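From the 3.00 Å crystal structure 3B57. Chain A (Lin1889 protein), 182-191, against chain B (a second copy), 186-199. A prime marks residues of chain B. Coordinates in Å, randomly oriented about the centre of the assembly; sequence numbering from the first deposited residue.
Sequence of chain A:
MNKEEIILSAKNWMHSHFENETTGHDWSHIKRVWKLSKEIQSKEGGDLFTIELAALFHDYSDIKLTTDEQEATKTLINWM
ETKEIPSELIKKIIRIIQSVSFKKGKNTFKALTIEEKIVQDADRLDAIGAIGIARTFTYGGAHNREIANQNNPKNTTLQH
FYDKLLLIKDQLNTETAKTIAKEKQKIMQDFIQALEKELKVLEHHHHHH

Chain A (182-191) KEKQKIMQDF
Chain B, residues 186-199: KIMQDFIQALEKEL

Two copies of one helix pack nearly antiparallel, their N-to-C directions 155° apart and their axes 10.4 Å apart at closest approach. Chain A is helical throughout 182-191; chain B is already helical at Lys186′, its helix having begun earlier in the chain. Backbone i to i+4 hydrogen bonds maintain both, as in Phe191 N to Ile187 O, 2.7 Å. The register is reciprocal: Ile187 CA lies 6.7 Å from Phe191′ CA, and Phe191 CA lies 6.7 Å from Ile187′ CA.

The apolar contact centres on isoleucine. Both copies point CA-to-CB toward the opposing helix, with chi1 at -149°, between wells, and chi2 m. Their tips meet at 4.1 Å, Ile187 CD1 to Ile187′ CD1. Ile187 is a knob in a hole formed by Ile187′, Asp190′, Phe191′ and Ala194′. The short side chain of Ala194′ offers an apolar surface, with Ile187 CG1 3.8 Å from Ala194′ CB. Each phenylalanine, chi1 t and chi2 -104°, leaves its backbone sideways; Ile187 CD1 lies 3.8 Å from Phe191′ CA and near the plane of that ring, at its edge. Phe191 receives Ile187′ CD1 in the same way.

Charged pairs lie beyond one end of this apolar patch, where long side chains can span the gap. Lys197′ (t, t, t, m) reaches Glu183 (chi1 m, chi2 -137°), donating a hydrogen bond within a salt bridge, Lys197′ NZ to Glu183 OE1 at 2.9 Å. Lys184 (m, t, t, t) starts sideways, but its end comes nearer, making a salt bridge of 3.0 Å from Lys184 NZ to Glu198′ OE1, though the position of Glu198′ OE1 is less certain; Glu198′ has chi1 p and chi2 t.

Within each helix, Lys186 (t, t, t, p) and Asp190 (chi1 m), one turn apart, form a salt bridge with a weak hydrogen bond, 3.5 Å from Lys186 NZ to Asp190 OD2, and likewise in chain B.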

# COMPACT_ATOMS: atom_id res chain seq x y z
N LYS A 182 -15.13 9.74 -7.81
CA LYS A 182 -15.48 8.66 -8.72
C LYS A 182 -14.25 7.88 -9.19
O LYS A 182 -14.13 6.69 -8.92
CB LYS A 182 -16.26 9.18 -9.92
CG LYS A 182 -16.84 8.07 -10.81
CD LYS A 182 -17.76 8.61 -11.91
CE LYS A 182 -18.90 9.45 -11.33
NZ LYS A 182 -19.77 10.05 -12.39
N GLU A 183 -13.34 8.54 -9.89
CA GLU A 183 -12.14 7.84 -10.36
C GLU A 183 -11.44 7.12 -9.22
O GLU A 183 -10.90 6.02 -9.40
CB GLU A 183 -11.16 8.81 -11.00
CG GLU A 183 -11.63 9.38 -12.29
CD GLU A 183 -10.52 9.41 -13.31
OE1 GLU A 183 -9.44 9.95 -12.98
OE2 GLU A 183 -10.73 8.89 -14.43
N LYS A 184 -11.45 7.73 -8.03
CA LYS A 184 -10.81 7.13 -6.87
C LYS A 184 -11.54 5.87 -6.43
O LYS A 184 -10.93 4.81 -6.33
CB LYS A 184 -10.76 8.14 -5.72
CG LYS A 184 -9.82 9.31 -5.96
CD LYS A 184 -9.54 10.07 -4.66
CE LYS A 184 -8.39 11.04 -4.82
NZ LYS A 184 -7.67 11.27 -3.53
N GLN A 185 -12.84 5.99 -6.18
CA GLN A 185 -13.64 4.84 -5.75
C GLN A 185 -13.56 3.71 -6.77
O GLN A 185 -13.93 2.58 -6.47
CB GLN A 185 -15.11 5.24 -5.59
CG GLN A 185 -16.02 4.10 -5.15
CD GLN A 185 -16.01 3.89 -3.65
OE1 GLN A 185 -16.82 3.13 -3.11
NE2 GLN A 185 -15.09 4.56 -2.96
N LYS A 186 -13.09 4.02 -7.97
CA LYS A 186 -12.99 2.98 -8.98
C LYS A 186 -11.72 2.18 -8.81
O LYS A 186 -11.77 0.99 -8.51
CB LYS A 186 -13.04 3.57 -10.39
CG LYS A 186 -12.71 2.57 -11.49
CD LYS A 186 -12.69 3.25 -12.85
CE LYS A 186 -12.29 2.27 -13.96
NZ LYS A 186 -13.02 0.96 -13.83
N ILE A 187 -10.58 2.83 -9.00
CA ILE A 187 -9.29 2.16 -8.88
C ILE A 187 -9.22 1.40 -7.55
O ILE A 187 -8.61 0.34 -7.46
CB ILE A 187 -8.15 3.19 -8.97
CG1 ILE A 187 -6.92 2.52 -9.60
CG2 ILE A 187 -7.89 3.80 -7.60
CD1 ILE A 187 -6.30 1.40 -8.81
N MSE A 188 -9.85 1.95 -6.54
CA MSE A 188 -9.85 1.33 -5.23
C MSE A 188 -10.64 0.03 -5.34
O MSE A 188 -10.22 -1.01 -4.82
CB MSE A 188 -10.50 2.27 -4.23
CG MSE A 188 -10.32 1.86 -2.80
SE MSE A 188 -10.70 3.29 -1.59
CE MSE A 188 -8.89 3.62 -1.05
N GLN A 189 -11.77 0.08 -6.03
CA GLN A 189 -12.61 -1.09 -6.21
C GLN A 189 -11.84 -2.13 -7.04
O GLN A 189 -11.79 -3.30 -6.69
CB GLN A 189 -13.91 -0.68 -6.90
CG GLN A 189 -15.14 -1.38 -6.34
CD GLN A 189 -16.27 -0.41 -6.00
OE1 GLN A 189 -16.57 0.50 -6.78
NE2 GLN A 189 -16.90 -0.61 -4.83
N ASP A 190 -11.22 -1.67 -8.12
CA ASP A 190 -10.43 -2.56 -8.96
C ASP A 190 -9.29 -3.16 -8.16
O ASP A 190 -9.04 -4.36 -8.22
CB ASP A 190 -9.88 -1.82 -10.17
CG ASP A 190 -10.94 -1.56 -11.21
OD1 ASP A 190 -12.10 -1.96 -10.97
OD2 ASP A 190 -10.60 -0.96 -12.26
N PHE A 191 -8.59 -2.31 -7.41
CA PHE A 191 -7.49 -2.79 -6.60
C PHE A 191 -7.97 -3.91 -5.67
O PHE A 191 -7.38 -4.99 -5.65
CB PHE A 191 -6.88 -1.65 -5.79
CG PHE A 191 -5.90 -2.10 -4.77
CD1 PHE A 191 -6.25 -2.13 -3.42
CD2 PHE A 191 -4.65 -2.59 -5.15
CE1 PHE A 191 -5.37 -2.64 -2.46
CE2 PHE A 191 -3.77 -3.10 -4.20
CZ PHE A 191 -4.14 -3.13 -2.84
N LYS B 186 -1.01 -5.33 -14.89
CA LYS B 186 -2.01 -4.38 -15.33
C LYS B 186 -2.48 -3.50 -14.19
O LYS B 186 -2.24 -2.30 -14.20
CB LYS B 186 -3.22 -5.08 -15.95
CG LYS B 186 -4.40 -4.16 -16.23
CD LYS B 186 -5.59 -4.95 -16.76
CE LYS B 186 -6.81 -4.05 -16.98
NZ LYS B 186 -6.43 -2.78 -17.68
N ILE B 187 -3.12 -4.11 -13.20
CA ILE B 187 -3.63 -3.37 -12.06
C ILE B 187 -2.52 -2.50 -11.46
O ILE B 187 -2.76 -1.40 -10.97
CB ILE B 187 -4.17 -4.33 -10.99
CG1 ILE B 187 -5.32 -3.66 -10.23
CG2 ILE B 187 -3.03 -4.82 -10.10
CD1 ILE B 187 -4.95 -2.45 -9.42
N MSE B 188 -1.30 -2.99 -11.53
CA MSE B 188 -0.17 -2.26 -11.01
C MSE B 188 0.03 -1.02 -11.86
O MSE B 188 0.25 0.08 -11.34
CB MSE B 188 1.06 -3.15 -11.06
CG MSE B 188 2.24 -2.61 -10.30
SE MSE B 188 3.56 -3.96 -9.97
CE MSE B 188 3.25 -4.15 -8.09
N GLN B 189 -0.08 -1.19 -13.17
CA GLN B 189 0.08 -0.08 -14.10
C GLN B 189 -1.06 0.92 -13.86
O GLN B 189 -0.83 2.13 -13.76
CB GLN B 189 0.07 -0.61 -15.53
CG GLN B 189 1.08 0.07 -16.44
CD GLN B 189 1.94 -0.92 -17.21
OE1 GLN B 189 1.43 -1.91 -17.75
NE2 GLN B 189 3.26 -0.66 -17.27
N ASP B 190 -2.29 0.41 -13.75
CA ASP B 190 -3.43 1.27 -13.50
C ASP B 190 -3.26 1.99 -12.17
O ASP B 190 -3.49 3.19 -12.08
CB ASP B 190 -4.72 0.46 -13.48
CG ASP B 190 -5.16 0.06 -14.87
OD1 ASP B 190 -4.44 0.42 -15.84
OD2 ASP B 190 -6.21 -0.61 -14.99
N PHE B 191 -2.86 1.25 -11.15
CA PHE B 191 -2.66 1.84 -9.85
C PHE B 191 -1.68 3.01 -9.96
O PHE B 191 -1.97 4.12 -9.51
CB PHE B 191 -2.16 0.80 -8.85
CG PHE B 191 -1.71 1.39 -7.55
CD1 PHE B 191 -0.35 1.51 -7.27
CD2 PHE B 191 -2.63 1.91 -6.66
CE1 PHE B 191 0.09 2.15 -6.10
CE2 PHE B 191 -2.20 2.54 -5.49
CZ PHE B 191 -0.84 2.66 -5.22
N ILE B 192 -0.51 2.76 -10.56
CA ILE B 192 0.48 3.83 -10.72
C ILE B 192 -0.07 5.05 -11.46
O ILE B 192 0.03 6.18 -10.97
CB ILE B 192 1.75 3.32 -11.44
CG1 ILE B 192 2.51 2.39 -10.52
CG2 ILE B 192 2.65 4.50 -11.81
CD1 ILE B 192 2.77 3.01 -9.14
N GLN B 193 -0.66 4.83 -12.63
CA GLN B 193 -1.23 5.94 -13.37
C GLN B 193 -2.10 6.74 -12.42
O GLN B 193 -1.85 7.92 -12.20
CB GLN B 193 -2.04 5.41 -14.55
CG GLN B 193 -1.18 4.65 -15.53
CD GLN B 193 -1.97 4.01 -16.64
OE1 GLN B 193 -2.76 4.68 -17.32
NE2 GLN B 193 -1.77 2.70 -16.86
N ALA B 194 -3.09 6.09 -11.83
CA ALA B 194 -3.99 6.74 -10.90
C ALA B 194 -3.27 7.44 -9.75
O ALA B 194 -3.71 8.50 -9.30
CB ALA B 194 -4.99 5.73 -10.34
N LEU B 195 -2.16 6.88 -9.28
CA LEU B 195 -1.44 7.52 -8.17
C LEU B 195 -0.92 8.87 -8.63
O LEU B 195 -1.37 9.91 -8.15
CB LEU B 195 -0.27 6.65 -7.68
CG LEU B 195 0.12 6.76 -6.19
CD1 LEU B 195 1.56 6.33 -5.95
CD2 LEU B 195 -0.07 8.18 -5.72
N GLU B 196 0.02 8.85 -9.57
CA GLU B 196 0.64 10.08 -10.08
C GLU B 196 -0.36 11.14 -10.50
O GLU B 196 -0.04 12.33 -10.56
CB GLU B 196 1.56 9.77 -11.26
CG GLU B 196 2.75 8.94 -10.86
CD GLU B 196 3.63 8.59 -12.04
OE1 GLU B 196 3.08 8.22 -13.11
OE2 GLU B 196 4.87 8.65 -11.89
N LYS B 197 -1.58 10.70 -10.78
CA LYS B 197 -2.61 11.62 -11.21
C LYS B 197 -3.25 12.31 -10.01
O LYS B 197 -3.35 13.53 -9.99
CB LYS B 197 -3.64 10.88 -12.04
CG LYS B 197 -4.72 11.75 -12.59
CD LYS B 197 -5.68 10.92 -13.43
CE LYS B 197 -6.99 11.68 -13.66
NZ LYS B 197 -7.61 12.12 -12.36
N GLU B 198 -3.68 11.54 -9.02
CA GLU B 198 -4.30 12.16 -7.86
C GLU B 198 -3.27 12.60 -6.85
O GLU B 198 -3.59 13.10 -5.78
CB GLU B 198 -5.33 11.21 -7.19
CG GLU B 198 -4.85 9.82 -6.88
CD GLU B 198 -5.95 8.95 -6.24
OE1 GLU B 198 -6.27 9.16 -5.05
OE2 GLU B 198 -6.49 8.05 -6.93
N LEU B 199 -2.00 12.46 -7.23
CA LEU B 199 -0.91 12.84 -6.34
C LEU B 199 -0.54 14.31 -6.55
O LEU B 199 0.23 14.90 -5.79
CB LEU B 199 0.29 11.92 -6.60
CG LEU B 199 1.31 11.73 -5.49
CD1 LEU B 199 0.62 11.40 -4.17
CD2 LEU B 199 2.25 10.62 -5.90